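Local atomic coordinates of uncharacterized protein (PDB entry 3OT2), a protein that is of unknown function but is probably a nuclease of the PD-(D/E)XK restriction-endonuclease-like clan. Residues 60-65 / 169-174; 44-49 / 66-71. All blocks are in the same frame, centred on the assembly; numbering follows the deposited sequence.

Interaction 1 (60-65 / 169-174)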
ATOM      1  N   GLN A  60     -21.434 -15.831 -20.285  1.00 39.12           N
ATOM      2  CA  GLN A  60     -20.869 -15.953 -21.631  1.00 39.54           C
ATOM      3  C   GLN A  60     -19.482 -16.590 -21.622  1.00 39.78           C
ATOM      4  O   GLN A  60     -18.746 -16.492 -22.607  1.00 38.55           O
ATOM      5  CB  GLN A  60     -20.821 -14.607 -22.334  1.00 41.33           C
ATOM      6  CG  GLN A  60     -22.204 -14.072 -22.599  1.00 50.84           C
ATOM      7  CD  GLN A  60     -22.132 -12.597 -22.777  1.00 74.55           C
ATOM      8  OE1 GLN A  60     -22.154 -12.089 -23.899  1.00 72.75           O
ATOM      9  NE2 GLN A  60     -21.949 -11.880 -21.674  1.00 75.99           N
ATOM     10  N   ARG A  61     -19.138 -17.282 -20.526  1.00 34.39           N
ATOM     11  CA  ARG A  61     -17.855 -17.974 -20.338  1.00 33.32           C
ATOM     12  C   ARG A  61     -16.663 -17.051 -20.645  1.00 35.38           C
ATOM     13  O   ARG A  61     -15.726 -17.440 -21.349  1.00 34.13           O
ATOM     14  CB  ARG A  61     -17.781 -19.281 -21.173  1.00 35.68           C
ATOM     15  CG  ARG A  61     -18.798 -20.354 -20.756  1.00 37.48           C
ATOM     16  CD  ARG A  61     -18.541 -21.704 -21.408  1.00 42.22           C
ATOM     17  NE  ARG A  61     -18.369 -21.573 -22.852  1.00 47.97           N
ATOM     18  CZ  ARG A  61     -17.673 -22.405 -23.622  1.00 62.33           C
ATOM     19  NH1 ARG A  61     -17.092 -23.480 -23.099  1.00 50.01           N
ATOM     20  NH2 ARG A  61     -17.549 -22.168 -24.919  1.00 46.61           N
ATOM     21  N   ILE A  62     -16.716 -15.827 -20.130  1.00 31.10           N
ATOM     22  CA  ILE A  62     -15.640 -14.830 -20.272  1.00 31.67           C
ATOM     23  C   ILE A  62     -14.546 -15.150 -19.228  1.00 33.16           C
ATOM     24  O   ILE A  62     -13.352 -15.243 -19.554  1.00 32.88           O
ATOM     25  CB  ILE A  62     -16.186 -13.377 -20.111  1.00 34.47           C
ATOM     26  CG1 ILE A  62     -17.152 -13.029 -21.268  1.00 36.84           C
ATOM     27  CG2 ILE A  62     -15.023 -12.351 -20.028  1.00 35.41           C
ATOM     28  CD1 ILE A  62     -18.118 -11.889 -20.987  1.00 40.52           C
ATOM     29  N   ALA A  63     -14.969 -15.301 -17.970  1.00 29.46           N
ATOM     30  CA  ALA A  63     -14.077 -15.570 -16.844  1.00 28.60           C
ATOM     31  C   ALA A  63     -14.852 -16.190 -15.708  1.00 32.06           C
ATOM     32  O   ALA A  63     -16.077 -16.289 -15.789  1.00 31.51           O
ATOM     33  CB  ALA A  63     -13.422 -14.264 -16.365  1.00 28.11           C
ATOM     34  N   ARG A  64     -14.151 -16.563 -14.636  1.00 28.72           N
ATOM     35  CA  ARG A  64     -14.774 -17.118 -13.431  1.00 28.02           C
ATOM     36  C   ARG A  64     -14.038 -16.613 -12.194  1.00 32.41           C
ATOM     37  O   ARG A  64     -12.790 -16.646 -12.148  1.00 30.31           O
ATOM     38  CB  ARG A  64     -14.803 -18.655 -13.466  1.00 28.12           C
ATOM     39  CG  ARG A  64     -15.569 -19.260 -12.276  1.00 34.36           C
ATOM     40  CD  ARG A  64     -16.000 -20.677 -12.506  1.00 36.04           C
ATOM     41  NE  ARG A  64     -16.584 -21.211 -11.268  1.00 44.57           N
ATOM     42  CZ  ARG A  64     -17.089 -22.436 -11.137  1.00 55.18           C
ATOM     43  NH1 ARG A  64     -17.111 -23.268 -12.172  1.00 38.27           N
ATOM     44  NH2 ARG A  64     -17.590 -22.831  -9.976  1.00 42.71           N
ATOM     45  N   ALA A  65     -14.821 -16.120 -11.204  1.00 27.82           N
ATOM     46  CA  ALA A  65     -14.328 -15.660  -9.915  1.00 27.22           C
ATOM     47  C   ALA A  65     -14.460 -16.805  -8.908  1.00 33.26           C
ATOM     48  O   ALA A  65     -15.515 -17.429  -8.821  1.00 33.56           O
ATOM     49  CB  ALA A  65     -15.112 -14.443  -9.447  1.00 27.71           C
ATOM     50  N   PRO A 169     -10.759  -5.015 -14.943  1.00 29.87           N
ATOM     51  CA  PRO A 169     -10.028  -5.420 -16.166  1.00 29.94           C
ATOM     52  C   PRO A 169     -10.963  -5.370 -17.371  1.00 32.34           C
ATOM     53  O   PRO A 169     -12.185  -5.443 -17.198  1.00 30.69           O
ATOM     54  CB  PRO A 169      -9.573  -6.851 -15.862  1.00 31.20           C
ATOM     55  CG  PRO A 169      -9.787  -7.048 -14.411  1.00 33.61           C
ATOM     56  CD  PRO A 169     -10.887  -6.131 -13.993  1.00 29.12           C
ATOM     57  N   SER A 170     -10.415  -5.186 -18.580  1.00 30.84           N
ATOM     58  CA  SER A 170     -11.261  -5.016 -19.763  1.00 31.90           C
ATOM     59  C   SER A 170     -12.189  -6.240 -20.012  1.00 35.25           C
ATOM     60  O   SER A 170     -13.316  -6.030 -20.477  1.00 35.01           O
ATOM     61  CB  SER A 170     -10.433  -4.673 -21.001  1.00 36.21           C
ATOM     62  OG  SER A 170      -9.498  -5.701 -21.277  1.00 46.93           O
ATOM     63  N   PHE A 171     -11.787  -7.475 -19.625  1.00 29.81           N
ATOM     64  CA  PHE A 171     -12.700  -8.616 -19.824  1.00 30.22           C
ATOM     65  C   PHE A 171     -13.976  -8.456 -18.958  1.00 34.86           C
ATOM     66  O   PHE A 171     -15.003  -9.034 -19.302  1.00 35.61           O
ATOM     67  CB  PHE A 171     -12.019  -9.969 -19.515  1.00 30.75           C
ATOM     68  CG  PHE A 171     -11.644 -10.196 -18.057  1.00 30.23           C
ATOM     69  CD1 PHE A 171     -12.586 -10.673 -17.141  1.00 31.26           C
ATOM     70  CD2 PHE A 171     -10.333  -9.993 -17.616  1.00 30.18           C
ATOM     71  CE1 PHE A 171     -12.227 -10.925 -15.812  1.00 30.77           C
ATOM     72  CE2 PHE A 171      -9.964 -10.297 -16.288  1.00 30.26           C
ATOM     73  CZ  PHE A 171     -10.916 -10.738 -15.396  1.00 28.71           C
ATOM     74  N   ALA A 172     -13.903  -7.684 -17.842  1.00 29.54           N
ATOM     75  CA  ALA A 172     -15.043  -7.466 -16.960  1.00 29.54           C
ATOM     76  C   ALA A 172     -15.638  -6.042 -17.112  1.00 34.72           C
ATOM     77  O   ALA A 172     -16.390  -5.603 -16.240  1.00 34.41           O
ATOM     78  CB  ALA A 172     -14.603  -7.701 -15.505  1.00 28.80           C
ATOM     79  N   SER A 173     -15.347  -5.346 -18.230  1.00 32.38           N
ATOM     80  CA  SER A 173     -15.755  -3.947 -18.472  1.00 33.58           C
ATOM     81  C   SER A 173     -17.270  -3.687 -18.348  1.00 38.82           C
ATOM     82  O   SER A 173     -17.644  -2.535 -18.141  1.00 38.96           O
ATOM     83  CB  SER A 173     -15.268  -3.461 -19.834  1.00 35.58           C
ATOM     84  OG  SER A 173     -15.966  -4.118 -20.873  1.00 44.11           O
ATOM     85  N   GLU A 174     -18.131  -4.723 -18.451  1.00 35.33           N
ATOM     86  CA  GLU A 174     -19.586  -4.534 -18.272  1.00 35.81           C
ATOM     87  C   GLU A 174     -19.945  -4.298 -16.791  1.00 38.86           C
ATOM     88  O   GLU A 174     -21.051  -3.846 -16.497  1.00 39.01           O
ATOM     89  CB  GLU A 174     -20.369  -5.728 -18.815  1.00 37.53           C
ATOM     90  CG  GLU A 174     -20.348  -5.783 -20.330  1.00 46.59           C
ATOM     91  CD  GLU A 174     -20.906  -4.537 -20.998  1.00 68.66           C
ATOM     92  OE1 GLU A 174     -22.075  -4.186 -20.727  1.00 55.34           O
ATOM     93  OE2 GLU A 174     -20.138  -3.853 -21.709  1.00 71.23           O
TER
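The ring of F171 leans against A63 and I62, whose methyl groups both meet it obliquely. A63 CB comes in at a slant beside the ring, 3.6 Å from F171 CE1 and 3.8 Å from F171 CD1. One residue earlier, the branch methyl CG2 of I62 comes to the root of the aromatic side chain, lying 3.9 Å from F171 CB and 3.4 Å from F171 O, so that it spans side chain and backbone. In I62 this methyl stands anti to the backbone N, while CG1 takes the place beside that N (chi1 -66°), which leaves CG2 as the branch that meets F171. The contact lies where helix 40-57 gives way to strand 63-67, one of the two outermost strands, within this chain, of the mixed sheet of this PD-(D/E)XK-like domain. R61, with positive phi, is the C-prime residue of the Schellman motif that ends the helix, and I62 and A63 follow at once. On the opposite segment a short 3-10 turn carries F171, with A172 N bonded to P169 O at 2.9 Å. V84 and I86 of strand 82-86 and W108 of strand 108-112 also touch the phenylalanine.

Interaction 2 (44-49 / 66-71). With EDO (1,2-ethanediol), chain I.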
ATOM      1  N   ALA A  44     -19.176 -10.459   4.158  1.00 37.52           N
ATOM      2  CA  ALA A  44     -20.269  -9.787   3.456  1.00 37.22           C
ATOM      3  C   ALA A  44     -19.786  -9.231   2.106  1.00 39.87           C
ATOM      4  O   ALA A  44     -20.431  -9.466   1.079  1.00 40.53           O
ATOM      5  CB  ALA A  44     -20.857  -8.684   4.325  1.00 38.42           C
ATOM      6  N   ILE A  45     -18.640  -8.530   2.106  1.00 35.13           N
ATOM      7  CA  ILE A  45     -18.039  -7.965   0.894  1.00 33.33           C
ATOM      8  C   ILE A  45     -17.523  -9.087  -0.006  1.00 35.36           C
ATOM      9  O   ILE A  45     -17.759  -9.043  -1.210  1.00 34.08           O
ATOM     10  CB  ILE A  45     -16.932  -6.944   1.260  1.00 35.76           C
ATOM     11  CG1 ILE A  45     -17.608  -5.645   1.817  1.00 36.46           C
ATOM     12  CG2 ILE A  45     -16.026  -6.645   0.020  1.00 34.82           C
ATOM     13  CD1 ILE A  45     -16.665  -4.570   2.314  1.00 42.59           C
ATOM     14  N   GLN A  46     -16.842 -10.094   0.573  1.00 32.04           N
ATOM     15  CA  GLN A  46     -16.272 -11.195  -0.190  1.00 30.42           C
ATOM     16  C   GLN A  46     -17.335 -11.994  -0.969  1.00 35.58           C
ATOM     17  O   GLN A  46     -17.131 -12.214  -2.162  1.00 33.14           O
ATOM     18  CB  GLN A  46     -15.500 -12.133   0.726  1.00 31.45           C
ATOM     19  CG  GLN A  46     -14.630 -13.137  -0.013  1.00 33.08           C
ATOM     20  CD  GLN A  46     -13.963 -14.091   0.937  1.00 38.60           C
ATOM     21  OE1 GLN A  46     -14.398 -14.284   2.072  1.00 39.65           O
ATOM     22  NE2 GLN A  46     -12.909 -14.750   0.482  1.00 30.87           N
ATOM     23  N   SER A  47     -18.437 -12.429  -0.296  1.00 34.98           N
ATOM     24  CA  SER A  47     -19.483 -13.232  -0.933  0.50 35.39           C
ATOM     25  C   SER A  47     -20.214 -12.443  -2.016  1.00 39.62           C
ATOM     26  O   SER A  47     -20.457 -12.981  -3.102  1.00 38.21           O
ATOM     27  CB  SER A  47     -20.473 -13.763   0.103  0.50 39.71           C
ATOM     28  OG  SER A  47     -19.840 -14.713   0.946  0.50 47.49           O
ATOM     29  N   GLU A  48     -20.550 -11.179  -1.740  1.00 37.75           N
ATOM     30  CA  GLU A  48     -21.256 -10.344  -2.706  1.00 37.76           C
ATOM     31  C   GLU A  48     -20.379  -9.985  -3.897  1.00 40.49           C
ATOM     32  O   GLU A  48     -20.871  -9.887  -5.021  1.00 37.62           O
ATOM     33  CB  GLU A  48     -21.771  -9.071  -2.033  1.00 39.84           C
ATOM     34  CG  GLU A  48     -22.818  -8.341  -2.857  1.00 49.73           C
ATOM     35  CD  GLU A  48     -24.054  -9.113  -3.273  1.00 62.36           C
ATOM     36  OE1 GLU A  48     -24.480 -10.024  -2.526  1.00 53.53           O
ATOM     37  OE2 GLU A  48     -24.603  -8.790  -4.349  1.00 57.59           O
ATOM     38  N   CYS A  49     -19.090  -9.772  -3.651  1.00 38.32           N
ATOM     39  CA  CYS A  49     -18.137  -9.428  -4.694  1.00 37.21           C
ATOM     40  C   CYS A  49     -17.987 -10.561  -5.711  1.00 36.70           C
ATOM     41  O   CYS A  49     -17.984 -10.283  -6.909  1.00 35.50           O
ATOM     42  CB  CYS A  49     -16.804  -9.079  -4.061  1.00 39.04           C
ATOM     43  SG  CYS A  49     -15.758  -8.061  -5.093  1.00 43.38           S
ATOM     44  N   PHE A  66     -13.383 -17.083  -8.172  1.00 29.03           N
ATOM     45  CA  PHE A  66     -13.317 -18.160  -7.183  1.00 29.22           C
ATOM     46  C   PHE A  66     -13.014 -17.618  -5.810  1.00 34.34           C
ATOM     47  O   PHE A  66     -12.163 -16.745  -5.662  1.00 31.84           O
ATOM     48  CB  PHE A  66     -12.219 -19.178  -7.552  1.00 30.20           C
ATOM     49  CG  PHE A  66     -12.313 -19.792  -8.917  1.00 31.13           C
ATOM     50  CD1 PHE A  66     -13.066 -20.939  -9.125  1.00 34.97           C
ATOM     51  CD2 PHE A  66     -11.634 -19.234  -9.995  1.00 32.23           C
ATOM     52  CE1 PHE A  66     -13.146 -21.504 -10.387  1.00 36.34           C
ATOM     53  CE2 PHE A  66     -11.729 -19.790 -11.261  1.00 34.47           C
ATOM     54  CZ  PHE A  66     -12.475 -20.928 -11.450  1.00 33.85           C
ATOM     55  N   LEU A  67     -13.694 -18.167  -4.806  1.00 33.45           N
ATOM     56  CA  LEU A  67     -13.487 -17.853  -3.403  1.00 36.23           C
ATOM     57  C   LEU A  67     -12.371 -18.683  -2.851  1.00 37.30           C
ATOM     58  O   LEU A  67     -12.413 -19.910  -2.995  1.00 36.56           O
ATOM     59  CB  LEU A  67     -14.763 -18.195  -2.600  1.00 38.86           C
ATOM     60  CG  LEU A  67     -15.835 -17.137  -2.498  1.00 46.03           C
ATOM     61  CD1 LEU A  67     -17.129 -17.732  -2.020  1.00 47.75           C
ATOM     62  CD2 LEU A  67     -15.466 -16.124  -1.496  1.00 51.47           C
ATOM     63  N   GLU A  68     -11.408 -18.049  -2.148  1.00 33.40           N
ATOM     64  CA  GLU A  68     -10.372 -18.765  -1.403  1.00 32.99           C
ATOM     65  C   GLU A  68      -9.694 -19.915  -2.206  1.00 36.65           C
ATOM     66  O   GLU A  68      -9.541 -21.028  -1.692  1.00 35.53           O
ATOM     67  CB  GLU A  68     -10.983 -19.348  -0.116  1.00 35.49           C
ATOM     68  CG  GLU A  68     -11.653 -18.342   0.810  1.00 44.43           C
ATOM     69  CD  GLU A  68     -10.714 -17.393   1.522  1.00 46.57           C
ATOM     70  OE1 GLU A  68      -9.545 -17.776   1.734  1.00 44.95           O
ATOM     71  OE2 GLU A  68     -11.150 -16.279   1.897  1.00 41.47           O
ATOM     72  N   LEU A  69      -9.254 -19.629  -3.439  1.00 31.87           N
ATOM     73  CA  LEU A  69      -8.585 -20.612  -4.279  1.00 32.50           C
ATOM     74  C   LEU A  69      -7.064 -20.466  -4.131  1.00 35.16           C
ATOM     75  O   LEU A  69      -6.548 -19.345  -4.173  1.00 31.34           O
ATOM     76  CB  LEU A  69      -9.021 -20.410  -5.748  1.00 32.72           C
ATOM     77  CG  LEU A  69      -8.333 -21.247  -6.819  1.00 38.89           C
ATOM     78  CD1 LEU A  69      -8.812 -22.712  -6.779  1.00 39.75           C
ATOM     79  CD2 LEU A  69      -8.559 -20.647  -8.194  1.00 39.65           C
ATOM     80  N   ARG A  70      -6.346 -21.593  -3.948  1.00 32.44           N
ATOM     81  CA  ARG A  70      -4.893 -21.565  -3.834  1.00 32.95           C
ATOM     82  C   ARG A  70      -4.249 -21.357  -5.205  1.00 36.15           C
ATOM     83  O   ARG A  70      -4.594 -22.043  -6.164  1.00 35.31           O
ATOM     84  CB  ARG A  70      -4.366 -22.840  -3.160  1.00 34.62           C
ATOM     85  CG  ARG A  70      -2.836 -22.925  -3.088  1.00 34.00           C
ATOM     86  CD  ARG A  70      -2.335 -24.039  -2.163  1.00 27.54           C
ATOM     87  NE  ARG A  70      -2.943 -23.968  -0.835  1.00 34.81           N
ATOM     88  CZ  ARG A  70      -2.527 -23.165   0.138  1.00 46.11           C
ATOM     89  NH1 ARG A  70      -1.467 -22.381  -0.043  1.00 29.87           N
ATOM     90  NH2 ARG A  70      -3.165 -23.135   1.295  1.00 36.44           N
ATOM     91  N   CYS A  71      -3.339 -20.386  -5.291  1.00 32.28           N
ATOM     92  CA  CYS A  71      -2.564 -20.073  -6.484  1.00 32.56           C
ATOM     93  C   CYS A  71      -1.096 -20.196  -6.139  1.00 35.81           C
ATOM     94  O   CYS A  71      -0.611 -19.476  -5.263  1.00 35.10           O
ATOM     95  CB  CYS A  71      -2.917 -18.687  -7.015  1.00 32.18           C
ATOM     96  SG  CYS A  71      -4.628 -18.553  -7.604  1.00 36.13           S
TER
HETATM   97  C1  EDO I 197      -8.029 -24.181  -0.545  1.00 64.47           C
HETATM   98  O1  EDO I 197      -7.104 -24.875  -1.377  1.00 65.60           O
HETATM   99  C2  EDO I 197      -7.320 -22.978   0.042  1.00 62.78           C
HETATM  100  O2  EDO I 197      -8.235 -22.320   0.919  1.00 72.93           O
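Q46 reaches from its helix to L67 and E68, packing on the first and hydrogen-bonding to the second. The tight part lies along the glutamine: L67 CD2 sits 3.4 Å from Q46 CG and 3.5 Å from Q46 CD. With CG anti to the backbone N and the chain extended beyond it, Q46 carries its amide past this methyl to the carboxylate. There Q46 NE2 donates to E68 OE2 at 2.7 Å, with an N-H...O angle of 160°. E68 OE2 lies close to the amide plane of Q46 and is met on the anti side of the carboxylate, 29° out of the carboxylate plane; the two planes are 81° apart. NE2 also bonds to D81 O, while OE1 of E68 forms a salt bridge with K35; both ends of the polar link thus have a second partner. L67, though tightly packed through CD2, is a solvent-exposed residue. The looser side is at the backbone of E68, where a 1,2-ethanediol, probably from the crystallisation liquor, makes a weak 3.2 Å hydrogen bond through its O2 to E68 O. R70, further along, lines the 1,4-butanediol pocket and pairs with E20. The contact joins helix 40-57 to the end of strand 63-67, beside strand 82-86, while I112 of strand 108-112 touches Q46.

Overall arrangement
After helix 12-15 and the hairpin of strands 25-28 and 31-34, the chain enters helix 40-57, whose residues 44-49 form the first half of interaction 2. It then turns into strand 63-67, passing through 60-65, the first half of interaction 1, and directly on into 66-71. Interaction 2 closes there, with 16 residues between its segments, half of them helical. Interaction 1 closes much later, when the loop 169-174, after strand 157-159 and before helix 179-183, returns to the start of the same strand. The segments therefore alternate and the two closures cross. Their centres are about 16 Å apart, toward opposite ends of strand 63-67: one end is tied to the loop before helix 179-183, the other to helix 40-57.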